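PDB 2WW8: CELL WALL surface anchor family protein from Streptococcus pneumoniae, which acts as the adhesin of the pneumococcal pilus and probably helps the bacterium attach to host cells. Local coordinates for residues P750-H762 with L794-P807. Sequence-based numbering, arbitrary orientation.
Sequences PLRGAVFSLQKQH and LSDGKYRLFENSEP
V755 and S805 begin an antiparallel pairing of strands 755-761 and 797-805 within the Prealbumin-like (CNA_B-type) beta-sandwich domain. Backbone bonds then join S757 to F802 and Q759 to R800 in both directions, until Q761 N closes the series on K798 O.

A classic beta bulge interrupts the register: N804 and S805 both face V755, whose carbonyl O accepts from both their amides. The bulge turns N804 toward the partner strand, where a short side chain ending in an amide oxygen suits it to take the S757 hydroxyl (OG to OD1, 2.7 Å). The same OG also meets N780 N, while N804 ND2 bonds N815.

Apolar side chains of F756, L758 and L801 lie on the face turned to the other sheet, where I852 touches F756 and L801. L801 CD1 packs on F756 CB at 3.7 Å, and the aliphatic CG of E803 lies over one face of the F756 ring, offset toward its rim. L758, with CG anti to its backbone N (chi1 -172°), sets CD1 against Y799 CD2 and meets L794 tip to tip through CD2.

At the far end the long K760 chain crosses Y799, its CG 4.0 Å from the ring centroid over one face; the ring of F821 meets that of Y799 with the two planes nearly parallel. K760 NZ bonds only weakly to D796 O, whereas Y799 OH donates to S795 O at 2.6 Å.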
loop_
_atom_site.group_PDB
_atom_site.type_symbol
_atom_site.label_atom_id
_atom_site.label_comp_id
_atom_site.label_asym_id
_atom_site.label_seq_id
_atom_site.Cartn_x
_atom_site.Cartn_y
_atom_site.Cartn_z
ATOM N N PRO A 750 19.549 58.981 74.063
ATOM C CA PRO A 750 20.641 58.138 73.543
ATOM C C PRO A 750 22.017 58.494 74.094
ATOM O O PRO A 750 22.280 59.680 74.343
ATOM C CB PRO A 750 20.590 58.401 72.032
ATOM C CG PRO A 750 19.962 59.810 71.915
ATOM C CD PRO A 750 18.925 59.818 73.007
ATOM N N LEU A 751 22.873 57.495 74.295
ATOM C CA LEU A 751 24.188 57.706 74.921
ATOM C C LEU A 751 25.398 57.350 74.072
ATOM O O LEU A 751 25.501 56.235 73.558
ATOM C CB LEU A 751 24.337 56.957 76.266
ATOM C CG LEU A 751 23.375 57.273 77.420
ATOM C CD1 LEU A 751 23.640 56.351 78.626
ATOM C CD2 LEU A 751 23.519 58.726 77.783
ATOM N N ARG A 752 26.331 58.295 73.987
ATOM C CA ARG A 752 27.542 58.120 73.180
ATOM C C ARG A 752 28.639 57.569 74.093
ATOM O O ARG A 752 28.730 57.925 75.268
ATOM C CB ARG A 752 28.024 59.469 72.636
ATOM C CG ARG A 752 29.329 59.470 71.845
ATOM C CD ARG A 752 29.733 60.921 71.497
ATOM N NE ARG A 752 29.744 61.765 72.700
ATOM C CZ ARG A 752 30.498 62.857 72.900
ATOM N NH1 ARG A 752 31.360 63.313 71.983
ATOM N NH2 ARG A 752 30.385 63.519 74.054
ATOM N N GLY A 753 29.479 56.703 73.554
ATOM C CA GLY A 753 30.657 56.332 74.296
ATOM C C GLY A 753 30.535 55.077 75.139
ATOM O O GLY A 753 31.463 54.788 75.885
ATOM N N ALA A 754 29.437 54.320 75.040
ATOM C CA ALA A 754 29.423 52.990 75.688
ATOM C C ALA A 754 30.119 51.998 74.757
ATOM O O ALA A 754 30.097 52.190 73.542
ATOM C CB ALA A 754 27.979 52.507 76.010
ATOM N N VAL A 755 30.690 50.937 75.307
ATOM C CA VAL A 755 31.426 49.948 74.511
ATOM C C VAL A 755 30.849 48.550 74.755
ATOM O O VAL A 755 30.696 48.122 75.895
ATOM C CB VAL A 755 32.929 49.985 74.835
ATOM C CG1 VAL A 755 33.680 48.865 74.117
ATOM C CG2 VAL A 755 33.528 51.383 74.508
ATOM N N PHE A 756 30.506 47.838 73.690
ATOM C CA PHE A 756 29.863 46.533 73.810
ATOM C C PHE A 756 30.568 45.537 72.898
ATOM O O PHE A 756 31.203 45.955 71.926
ATOM C CB PHE A 756 28.422 46.625 73.314
ATOM C CG PHE A 756 27.489 47.358 74.260
ATOM C CD1 PHE A 756 27.506 48.741 74.342
ATOM C CD2 PHE A 756 26.574 46.661 75.033
ATOM C CE1 PHE A 756 26.644 49.421 75.173
ATOM C CE2 PHE A 756 25.706 47.335 75.897
ATOM C CZ PHE A 756 25.739 48.710 75.961
ATOM N N SER A 757 30.419 44.249 73.197
ATOM C CA SER A 757 30.948 43.203 72.356
ATOM C C SER A 757 29.855 42.164 72.210
ATOM O O SER A 757 29.263 41.751 73.202
ATOM C CB SER A 757 32.208 42.593 72.977
ATOM O OG SER A 757 33.272 43.530 72.927
ATOM N N LEU A 758 29.599 41.746 70.971
ATOM C CA LEU A 758 28.633 40.686 70.669
ATOM C C LEU A 758 29.316 39.316 70.661
ATOM O O LEU A 758 30.198 39.083 69.839
ATOM C CB LEU A 758 27.937 40.958 69.328
ATOM C CG LEU A 758 26.755 40.071 68.906
ATOM C CD1 LEU A 758 25.738 39.754 70.020
ATOM C CD2 LEU A 758 26.050 40.680 67.663
ATOM N N GLN A 759 28.927 38.425 71.572
ATOM C CA GLN A 759 29.494 37.075 71.602
ATOM C C GLN A 759 28.584 36.060 70.935
ATOM O O GLN A 759 27.365 36.230 70.921
ATOM C CB GLN A 759 29.773 36.616 73.029
ATOM C CG GLN A 759 30.632 37.588 73.830
ATOM C CD GLN A 759 32.091 37.502 73.461
ATOM O OE1 GLN A 759 32.595 38.236 72.604
ATOM N NE2 GLN A 759 32.785 36.567 74.103
ATOM N N LYS A 760 29.185 35.005 70.382
ATOM C CA LYS A 760 28.438 33.907 69.769
ATOM C C LYS A 760 28.784 32.592 70.444
ATOM O O LYS A 760 29.934 32.385 70.819
ATOM C CB LYS A 760 28.697 33.800 68.262
ATOM C CG LYS A 760 27.615 32.997 67.541
ATOM C CD LYS A 760 27.792 33.008 66.031
ATOM C CE LYS A 760 26.813 32.032 65.347
ATOM N NZ LYS A 760 26.809 30.663 65.953
ATOM N N GLN A 761 27.787 31.729 70.619
ATOM C CA GLN A 761 28.001 30.409 71.196
ATOM C C GLN A 761 28.936 29.615 70.267
ATOM O O GLN A 761 28.791 29.656 69.044
ATOM C CB GLN A 761 26.656 29.704 71.398
ATOM C CG GLN A 761 26.698 28.341 72.099
ATOM C CD GLN A 761 25.308 27.729 72.228
ATOM O OE1 GLN A 761 24.540 27.696 71.263
ATOM N NE2 GLN A 761 24.972 27.252 73.422
ATOM N N HIS A 762 29.924 28.937 70.847
ATOM C CA HIS A 762 30.823 28.090 70.064
ATOM C C HIS A 762 30.063 26.849 69.564
ATOM O O HIS A 762 29.351 26.210 70.347
ATOM C CB HIS A 762 32.093 27.719 70.851
ATOM C CG HIS A 762 33.072 26.888 70.068
ATOM N ND1 HIS A 762 33.461 25.621 70.457
ATOM C CD2 HIS A 762 33.721 27.140 68.904
ATOM C CE1 HIS A 762 34.317 25.134 69.575
ATOM N NE2 HIS A 762 34.483 26.032 68.617
ATOM N N LEU A 794 24.085 38.314 60.504
ATOM C CA LEU A 794 24.331 37.376 61.592
ATOM C C LEU A 794 23.882 35.954 61.249
ATOM O O LEU A 794 22.732 35.757 60.870
ATOM C CB LEU A 794 23.624 37.848 62.862
ATOM C CG LEU A 794 23.986 39.171 63.548
ATOM C CD1 LEU A 794 23.112 39.243 64.791
ATOM C CD2 LEU A 794 25.479 39.295 63.915
ATOM N N SER A 795 24.788 34.990 61.409
ATOM C CA SER A 795 24.508 33.559 61.225
ATOM C C SER A 795 23.568 33.012 62.295
ATOM O O SER A 795 23.417 33.600 63.381
ATOM C CB SER A 795 25.794 32.738 61.324
ATOM O OG SER A 795 26.883 33.479 60.802
ATOM N N ASP A 796 22.977 31.854 62.000
ATOM C CA ASP A 796 22.136 31.186 62.991
ATOM C C ASP A 796 22.883 30.780 64.263
ATOM O O ASP A 796 24.079 30.475 64.209
ATOM C CB ASP A 796 21.412 30.001 62.358
ATOM C CG ASP A 796 20.197 30.434 61.554
ATOM O OD1 ASP A 796 20.129 31.618 61.133
ATOM O OD2 ASP A 796 19.311 29.568 61.364
ATOM N N GLY A 797 22.184 30.808 65.399
ATOM C CA GLY A 797 22.744 30.325 66.663
ATOM C C GLY A 797 22.439 31.249 67.828
ATOM O O GLY A 797 21.599 32.144 67.705
ATOM N N LYS A 798 23.121 31.004 68.945
ATOM C CA LYS A 798 22.938 31.753 70.186
ATOM C C LYS A 798 23.976 32.874 70.383
ATOM O O LYS A 798 25.168 32.684 70.105
ATOM C CB LYS A 798 22.932 30.790 71.371
ATOM C CG LYS A 798 21.945 29.633 71.291
ATOM C CD LYS A 798 21.668 29.115 72.694
ATOM C CE LYS A 798 21.191 27.674 72.704
ATOM N NZ LYS A 798 19.798 27.665 72.205
ATOM N N TYR A 799 23.497 34.035 70.846
ATOM C CA TYR A 799 24.271 35.266 71.019
ATOM C C TYR A 799 24.055 35.850 72.412
ATOM O O TYR A 799 22.971 35.689 73.013
ATOM C CB TYR A 799 23.900 36.340 69.993
ATOM C CG TYR A 799 24.290 35.995 68.568
ATOM C CD1 TYR A 799 23.511 35.119 67.825
ATOM C CD2 TYR A 799 25.441 36.531 67.965
ATOM C CE1 TYR A 799 23.864 34.776 66.517
ATOM C CE2 TYR A 799 25.795 36.201 66.660
ATOM C CZ TYR A 799 24.993 35.324 65.939
ATOM O OH TYR A 799 25.275 34.952 64.637
ATOM N N ARG A 800 25.107 36.521 72.892
ATOM C CA ARG A 800 25.141 37.234 74.181
ATOM C C ARG A 800 25.841 38.573 73.968
ATOM O O ARG A 800 27.013 38.587 73.567
ATOM C CB ARG A 800 25.906 36.455 75.262
ATOM C CG ARG A 800 25.138 35.302 75.874
ATOM C CD ARG A 800 25.996 34.490 76.844
ATOM N NE ARG A 800 25.225 33.373 77.391
ATOM C CZ ARG A 800 25.666 32.491 78.293
ATOM N NH1 ARG A 800 26.889 32.574 78.808
ATOM N NH2 ARG A 800 24.876 31.501 78.701
ATOM N N LEU A 801 25.120 39.667 74.214
ATOM C CA LEU A 801 25.697 41.006 74.080
ATOM C C LEU A 801 26.243 41.441 75.457
ATOM O O LEU A 801 25.542 41.352 76.476
ATOM C CB LEU A 801 24.682 42.000 73.505
ATOM C CG LEU A 801 25.127 43.467 73.534
ATOM C CD1 LEU A 801 26.108 43.869 72.443
ATOM C CD2 LEU A 801 23.884 44.292 73.406
ATOM N N PHE A 802 27.510 41.850 75.496
ATOM C CA PHE A 802 28.146 42.251 76.750
ATOM C C PHE A 802 28.391 43.740 76.674
ATOM O O PHE A 802 28.820 44.241 75.620
ATOM C CB PHE A 802 29.507 41.563 76.980
ATOM C CG PHE A 802 29.420 40.136 77.446
ATOM C CD1 PHE A 802 28.963 39.124 76.591
ATOM C CD2 PHE A 802 29.816 39.787 78.728
ATOM C CE1 PHE A 802 28.878 37.766 77.011
ATOM C CE2 PHE A 802 29.750 38.426 79.172
ATOM C CZ PHE A 802 29.267 37.406 78.316
ATOM N N GLU A 803 28.138 44.415 77.802
ATOM C CA GLU A 803 28.606 45.795 77.974
ATOM C C GLU A 803 30.045 45.824 78.470
ATOM O O GLU A 803 30.335 45.389 79.591
ATOM C CB GLU A 803 27.706 46.582 78.938
ATOM C CG GLU A 803 28.151 48.012 79.233
ATOM C CD GLU A 803 26.990 48.923 79.586
ATOM O OE1 GLU A 803 25.825 48.451 79.649
ATOM O OE2 GLU A 803 27.248 50.126 79.792
ATOM N N ASN A 804 30.977 46.333 77.671
ATOM C CA ASN A 804 32.361 46.300 78.187
ATOM C C ASN A 804 32.560 47.475 79.144
ATOM O O ASN A 804 33.171 47.307 80.205
ATOM C CB ASN A 804 33.417 46.297 77.074
ATOM C CG ASN A 804 33.241 45.128 76.108
ATOM O OD1 ASN A 804 32.833 45.304 74.956
ATOM N ND2 ASN A 804 33.539 43.917 76.582
ATOM N N SER A 805 32.033 48.644 78.770
ATOM C CA SER A 805 32.158 49.819 79.619
ATOM C C SER A 805 30.996 50.805 79.418
ATOM O O SER A 805 30.539 51.042 78.300
ATOM C CB SER A 805 33.511 50.497 79.394
ATOM O OG SER A 805 33.561 51.213 78.177
ATOM N N GLU A 806 30.483 51.331 80.524
ATOM C CA GLU A 806 29.439 52.346 80.546
ATOM C C GLU A 806 29.983 53.658 79.956
ATOM O O GLU A 806 31.188 53.881 79.904
ATOM C CB GLU A 806 29.021 52.576 82.004
ATOM C CG GLU A 806 29.958 53.537 82.757
ATOM C CD GLU A 806 31.279 52.920 83.249
ATOM O OE1 GLU A 806 31.474 51.671 83.210
ATOM O OE2 GLU A 806 32.134 53.714 83.701
ATOM N N PRO A 807 29.108 54.569 79.544
ATOM C CA PRO A 807 29.676 55.854 79.149
ATOM C C PRO A 807 29.984 56.745 80.340
ATOM O O PRO A 807 29.461 56.469 81.416
ATOM C CB PRO A 807 28.554 56.489 78.335
ATOM C CG PRO A 807 27.486 55.539 78.294
ATOM C CD PRO A 807 27.644 54.537 79.382
HETATM O O HOH W 1 32.917 53.690 77.877
#